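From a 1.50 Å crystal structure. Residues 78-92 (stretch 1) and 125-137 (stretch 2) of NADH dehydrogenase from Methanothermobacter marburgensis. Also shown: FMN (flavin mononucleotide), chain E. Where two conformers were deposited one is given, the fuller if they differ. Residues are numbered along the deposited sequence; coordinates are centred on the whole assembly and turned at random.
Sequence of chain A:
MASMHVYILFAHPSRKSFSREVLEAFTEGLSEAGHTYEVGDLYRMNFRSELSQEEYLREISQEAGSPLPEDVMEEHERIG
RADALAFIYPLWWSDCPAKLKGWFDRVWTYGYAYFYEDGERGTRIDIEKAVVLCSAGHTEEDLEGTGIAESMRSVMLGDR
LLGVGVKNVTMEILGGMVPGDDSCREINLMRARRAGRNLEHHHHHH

Stretch 1 (78-92) RIGRADALAFIYPLW
Stretch 2 125-137: IDIEKAVVLCSAG

Parallel strands pair through backbone groups that alternate between neighbours, and NADH dehydrogenase offers a clean example. Strand 84-90 lies beside strand 129-135, their N-to-C directions 11° apart and their axes 4.6 Å apart at closest approach. One edge of the first strand supplies every bond: Leu 85 N donates to Lys 129 O (2.9 Å) and Leu 85 O accepts from Val 131 N (2.9 Å); Phe 87 N reaches Val 131 O (2.9 Å) and Phe 87 O takes Leu 133 N (2.8 Å); Tyr 89 N to Leu 133 O is longer (3.3 Å), and Ser 135 N to Tyr 89 O is 3.1 Å. The ladder overruns both strands, with Glu 128 N to Asp 83 O (2.9 Å) at the start and Leu 91 N to Ser 135 O (2.7 Å) at the finish. Register is constant from Ala 84 opposite Lys 129 to Pro 90 opposite Ser 135, with extended backbones (Phe 87 phi/psi -130/120, Val 132 -110/123).

At this end, FMN O2' donates to Leu 91 O (2.9 Å), Gly 137 N donates to FMN N1 (3.1 Å), and Ser 135 OG shares a hydrogen bond with FMN O4' (2.7 Å).

Extended strands turn successive side chains to alternate faces, so residues paired in register share a face and meet as apolar neighbours. Leu 85 (m, t), Phe 87 (m, chi2 83°) and Tyr 89 (p, chi2 -88°) join Ala 130, Val 132 (t) and Cys 134 (t). The end of Tyr 89 comes nearer the other strand, so its ring meets both Val 132 (CE1 to CG1, 3.6 Å) and, obliquely, Cys 134 (CE2 to SG, 3.7 Å). On the other face, Ile 88 CG1 (m, t) meets Leu 133 CB (m, t) at 4.1 Å.

Before the strands, Ile 127 (m, m) fills an apolar pocket, its CD1 4.0 Å from both Ile 79 CG2 and Leu 85 CG. Nearby, a water lies 2.8 Å from Ile 79 O and 2.9 Å from Asp 126 O, bridging helix to loop.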

# COMPACT_ATOMS: atom_id res chain seq x y z
N ARG A 78 -1.18 -10.89 20.22
CA ARG A 78 -0.16 -9.87 20.46
C ARG A 78 -0.76 -8.48 20.65
O ARG A 78 -0.38 -7.75 21.56
CB ARG A 78 0.86 -9.87 19.32
CG ARG A 78 1.70 -11.14 19.26
CD ARG A 78 2.56 -11.21 18.01
NE ARG A 78 3.34 -12.44 17.95
CZ ARG A 78 4.35 -12.65 17.12
NH1 ARG A 78 4.73 -11.69 16.29
NH2 ARG A 78 5.01 -13.80 17.14
N ILE A 79 -1.71 -8.13 19.78
CA ILE A 79 -2.44 -6.87 19.91
C ILE A 79 -3.24 -6.84 21.22
O ILE A 79 -3.30 -5.80 21.90
CB ILE A 79 -3.36 -6.65 18.69
CG1 ILE A 79 -2.52 -6.59 17.41
CG2 ILE A 79 -4.19 -5.38 18.86
CD1 ILE A 79 -3.34 -6.64 16.12
N GLY A 80 -3.82 -7.97 21.58
CA GLY A 80 -4.62 -8.06 22.79
C GLY A 80 -3.85 -7.76 24.06
O GLY A 80 -4.42 -7.25 25.02
N ARG A 81 -2.55 -8.07 24.06
CA ARG A 81 -1.70 -7.83 25.23
C ARG A 81 -1.29 -6.36 25.33
O ARG A 81 -0.79 -5.92 26.36
CB ARG A 81 -0.45 -8.71 25.19
CG ARG A 81 -0.74 -10.21 25.24
CD ARG A 81 0.49 -11.03 25.60
NE ARG A 81 1.48 -11.10 24.52
CZ ARG A 81 1.51 -12.05 23.60
NH1 ARG A 81 0.60 -13.02 23.60
NH2 ARG A 81 2.45 -12.04 22.66
N ALA A 82 -1.54 -5.61 24.26
CA ALA A 82 -1.02 -4.25 24.14
C ALA A 82 -2.02 -3.16 24.50
O ALA A 82 -3.24 -3.33 24.37
CB ALA A 82 -0.47 -4.02 22.75
N ASP A 83 -1.49 -2.03 24.96
CA ASP A 83 -2.27 -0.83 25.19
C ASP A 83 -2.07 0.11 24.00
O ASP A 83 -2.87 1.02 23.77
CB ASP A 83 -1.83 -0.14 26.49
CG ASP A 83 -1.86 -1.08 27.69
OD1 ASP A 83 -2.97 -1.43 28.15
OD2 ASP A 83 -0.77 -1.46 28.17
N ALA A 84 -1.00 -0.13 23.25
CA ALA A 84 -0.63 0.75 22.15
C ALA A 84 -0.03 -0.07 21.01
O ALA A 84 0.49 -1.16 21.23
CB ALA A 84 0.38 1.79 22.63
N LEU A 85 -0.14 0.44 19.79
CA LEU A 85 0.53 -0.16 18.64
C LEU A 85 1.52 0.84 18.08
O LEU A 85 1.36 2.05 18.24
CB LEU A 85 -0.48 -0.54 17.55
CG LEU A 85 -1.55 -1.60 17.88
CD1 LEU A 85 -2.54 -1.77 16.72
CD2 LEU A 85 -0.91 -2.94 18.25
N ALA A 86 2.54 0.33 17.42
CA ALA A 86 3.43 1.20 16.67
C ALA A 86 3.74 0.56 15.34
O ALA A 86 3.75 -0.67 15.22
CB ALA A 86 4.70 1.49 17.46
N PHE A 87 3.96 1.39 14.33
CA PHE A 87 4.27 0.93 12.98
C PHE A 87 5.52 1.67 12.52
O PHE A 87 5.53 2.90 12.46
CB PHE A 87 3.09 1.19 12.04
CG PHE A 87 1.85 0.45 12.44
CD1 PHE A 87 0.99 0.96 13.41
CD2 PHE A 87 1.55 -0.79 11.87
CE1 PHE A 87 -0.16 0.26 13.79
CE2 PHE A 87 0.41 -1.49 12.25
CZ PHE A 87 -0.44 -0.96 13.21
N ILE A 88 6.56 0.91 12.21
CA ILE A 88 7.85 1.47 11.84
C ILE A 88 8.27 0.88 10.51
O ILE A 88 8.43 -0.33 10.37
CB ILE A 88 8.91 1.18 12.92
CG1 ILE A 88 8.49 1.82 14.25
CG2 ILE A 88 10.30 1.68 12.47
CD1 ILE A 88 9.45 1.55 15.41
N TYR A 89 8.42 1.75 9.51
CA TYR A 89 8.66 1.30 8.14
C TYR A 89 9.20 2.44 7.28
O TYR A 89 9.02 3.62 7.62
CB TYR A 89 7.36 0.75 7.52
CG TYR A 89 6.23 1.77 7.46
CD1 TYR A 89 5.37 1.92 8.54
CD2 TYR A 89 6.04 2.57 6.35
CE1 TYR A 89 4.34 2.85 8.51
CE2 TYR A 89 5.01 3.51 6.31
CZ TYR A 89 4.16 3.64 7.40
OH TYR A 89 3.14 4.56 7.39
N PRO A 90 9.87 2.10 6.18
CA PRO A 90 10.24 3.11 5.18
C PRO A 90 9.10 3.40 4.21
O PRO A 90 8.32 2.50 3.86
CB PRO A 90 11.39 2.43 4.43
CG PRO A 90 11.03 0.98 4.48
CD PRO A 90 10.39 0.77 5.84
N LEU A 91 9.02 4.64 3.75
CA LEU A 91 8.04 5.05 2.76
C LEU A 91 8.46 4.53 1.40
O LEU A 91 9.50 4.93 0.89
CB LEU A 91 7.95 6.57 2.71
CG LEU A 91 6.75 7.08 1.92
CD1 LEU A 91 5.48 6.49 2.51
CD2 LEU A 91 6.69 8.61 1.91
N TRP A 92 7.65 3.65 0.82
CA TRP A 92 7.91 3.10 -0.51
C TRP A 92 6.71 3.38 -1.42
O TRP A 92 5.62 2.86 -1.18
CB TRP A 92 8.14 1.58 -0.47
CG TRP A 92 9.44 1.15 0.14
CD1 TRP A 92 10.47 1.95 0.54
CD2 TRP A 92 9.84 -0.20 0.44
NE1 TRP A 92 11.49 1.18 1.07
CE2 TRP A 92 11.12 -0.14 1.02
CE3 TRP A 92 9.23 -1.45 0.27
CZ2 TRP A 92 11.81 -1.28 1.43
CZ3 TRP A 92 9.91 -2.59 0.68
CH2 TRP A 92 11.19 -2.49 1.26
N ILE A 125 -11.10 -4.17 18.55
CA ILE A 125 -9.77 -3.66 18.86
C ILE A 125 -9.81 -2.68 20.03
O ILE A 125 -10.59 -1.72 20.03
CB ILE A 125 -9.11 -3.01 17.62
CG1 ILE A 125 -8.95 -4.05 16.51
CG2 ILE A 125 -7.77 -2.39 17.98
CD1 ILE A 125 -8.39 -3.50 15.21
N ASP A 126 -9.00 -2.95 21.05
CA ASP A 126 -8.96 -2.13 22.25
C ASP A 126 -7.56 -1.54 22.43
O ASP A 126 -6.73 -2.07 23.17
CB ASP A 126 -9.36 -2.96 23.46
CG ASP A 126 -9.43 -2.14 24.73
OD1 ASP A 126 -9.62 -0.91 24.63
OD2 ASP A 126 -9.29 -2.72 25.82
N ILE A 127 -7.31 -0.43 21.74
CA ILE A 127 -5.98 0.17 21.69
C ILE A 127 -6.08 1.67 21.91
O ILE A 127 -6.80 2.36 21.17
CB ILE A 127 -5.30 -0.09 20.33
CG1 ILE A 127 -4.96 -1.58 20.15
CG2 ILE A 127 -4.03 0.76 20.18
CD1 ILE A 127 -3.87 -2.11 21.10
N GLU A 128 -5.37 2.17 22.92
CA GLU A 128 -5.47 3.57 23.31
C GLU A 128 -4.75 4.50 22.34
O GLU A 128 -5.22 5.61 22.06
CB GLU A 128 -4.93 3.76 24.73
CG GLU A 128 -5.35 5.07 25.40
CD GLU A 128 -6.85 5.14 25.69
OE1 GLU A 128 -7.48 4.08 25.91
OE2 GLU A 128 -7.40 6.26 25.71
N LYS A 129 -3.62 4.04 21.80
CA LYS A 129 -2.78 4.88 20.95
C LYS A 129 -1.99 4.08 19.92
O LYS A 129 -1.48 3.01 20.22
CB LYS A 129 -1.79 5.68 21.80
CG LYS A 129 -0.97 6.70 21.02
CD LYS A 129 -0.23 7.62 21.97
CE LYS A 129 0.24 8.90 21.30
NZ LYS A 129 1.15 9.68 22.20
N ALA A 130 -1.90 4.62 18.71
CA ALA A 130 -1.00 4.07 17.71
C ALA A 130 -0.03 5.16 17.27
O ALA A 130 -0.43 6.31 17.04
CB ALA A 130 -1.77 3.55 16.51
N VAL A 131 1.24 4.79 17.16
CA VAL A 131 2.29 5.69 16.70
C VAL A 131 2.87 5.17 15.38
O VAL A 131 3.27 4.01 15.28
CB VAL A 131 3.43 5.77 17.73
CG1 VAL A 131 4.52 6.72 17.25
CG2 VAL A 131 2.90 6.21 19.09
N VAL A 132 2.92 6.03 14.37
CA VAL A 132 3.52 5.65 13.09
C VAL A 132 4.82 6.41 12.91
O VAL A 132 4.84 7.64 12.96
CB VAL A 132 2.58 5.97 11.91
CG1 VAL A 132 3.26 5.64 10.58
CG2 VAL A 132 1.29 5.19 12.05
N LEU A 133 5.91 5.68 12.72
CA LEU A 133 7.22 6.28 12.48
C LEU A 133 7.65 5.88 11.08
O LEU A 133 8.09 4.75 10.83
CB LEU A 133 8.25 5.82 13.52
CG LEU A 133 7.94 6.09 15.00
CD1 LEU A 133 9.07 5.61 15.91
CD2 LEU A 133 7.68 7.57 15.24
N CYS A 134 7.47 6.81 10.14
CA CYS A 134 7.70 6.53 8.73
C CYS A 134 8.92 7.28 8.22
O CYS A 134 8.96 8.52 8.22
CB CYS A 134 6.45 6.95 7.94
SG CYS A 134 6.62 6.81 6.17
N SER A 135 9.93 6.54 7.79
CA SER A 135 11.14 7.15 7.26
C SER A 135 10.96 7.40 5.77
O SER A 135 10.48 6.54 5.05
CB SER A 135 12.34 6.23 7.49
OG SER A 135 13.49 6.71 6.81
N ALA A 136 11.34 8.59 5.30
CA ALA A 136 11.13 8.93 3.89
C ALA A 136 12.35 9.60 3.30
O ALA A 136 13.08 10.30 4.00
CB ALA A 136 9.91 9.83 3.74
N GLY A 137 12.57 9.38 2.01
CA GLY A 137 13.61 10.08 1.29
C GLY A 137 13.30 11.56 1.16
O GLY A 137 14.16 12.42 1.40
N1 FMN E . 10.96 8.12 -0.36
C2 FMN E . 9.91 9.01 -0.46
O2 FMN E . 9.99 10.10 0.08
N3 FMN E . 8.76 8.67 -1.16
C4 FMN E . 8.66 7.43 -1.76
O4 FMN E . 7.63 7.15 -2.37
C4A FMN E . 9.72 6.53 -1.68
N5 FMN E . 9.65 5.29 -2.29
C5A FMN E . 10.70 4.40 -2.17
C6 FMN E . 10.62 3.14 -2.77
C7 FMN E . 11.67 2.24 -2.68
C7M FMN E . 11.57 0.89 -3.31
C8 FMN E . 12.82 2.59 -1.97
C8M FMN E . 13.97 1.63 -1.85
C9 FMN E . 12.90 3.85 -1.37
C9A FMN E . 11.85 4.76 -1.47
N10 FMN E . 11.92 6.01 -0.88
C10 FMN E . 10.87 6.88 -0.97
C1' FMN E . 13.12 6.41 -0.08
C2' FMN E . 12.98 5.67 1.26
O2' FMN E . 11.88 6.14 2.02
C3' FMN E . 14.29 5.70 2.03
O3' FMN E . 15.18 4.84 1.35
C4' FMN E . 14.08 5.20 3.46
O4' FMN E . 13.30 6.09 4.22
C5' FMN E . 15.41 4.99 4.17
O5' FMN E . 15.12 4.25 5.34
P FMN E . 15.67 2.75 5.46
O1P FMN E . 17.19 2.83 5.52
O2P FMN E . 15.14 2.11 6.71
O3P FMN E . 15.26 1.99 4.22
O HOH W 1 -5.59 -4.71 23.12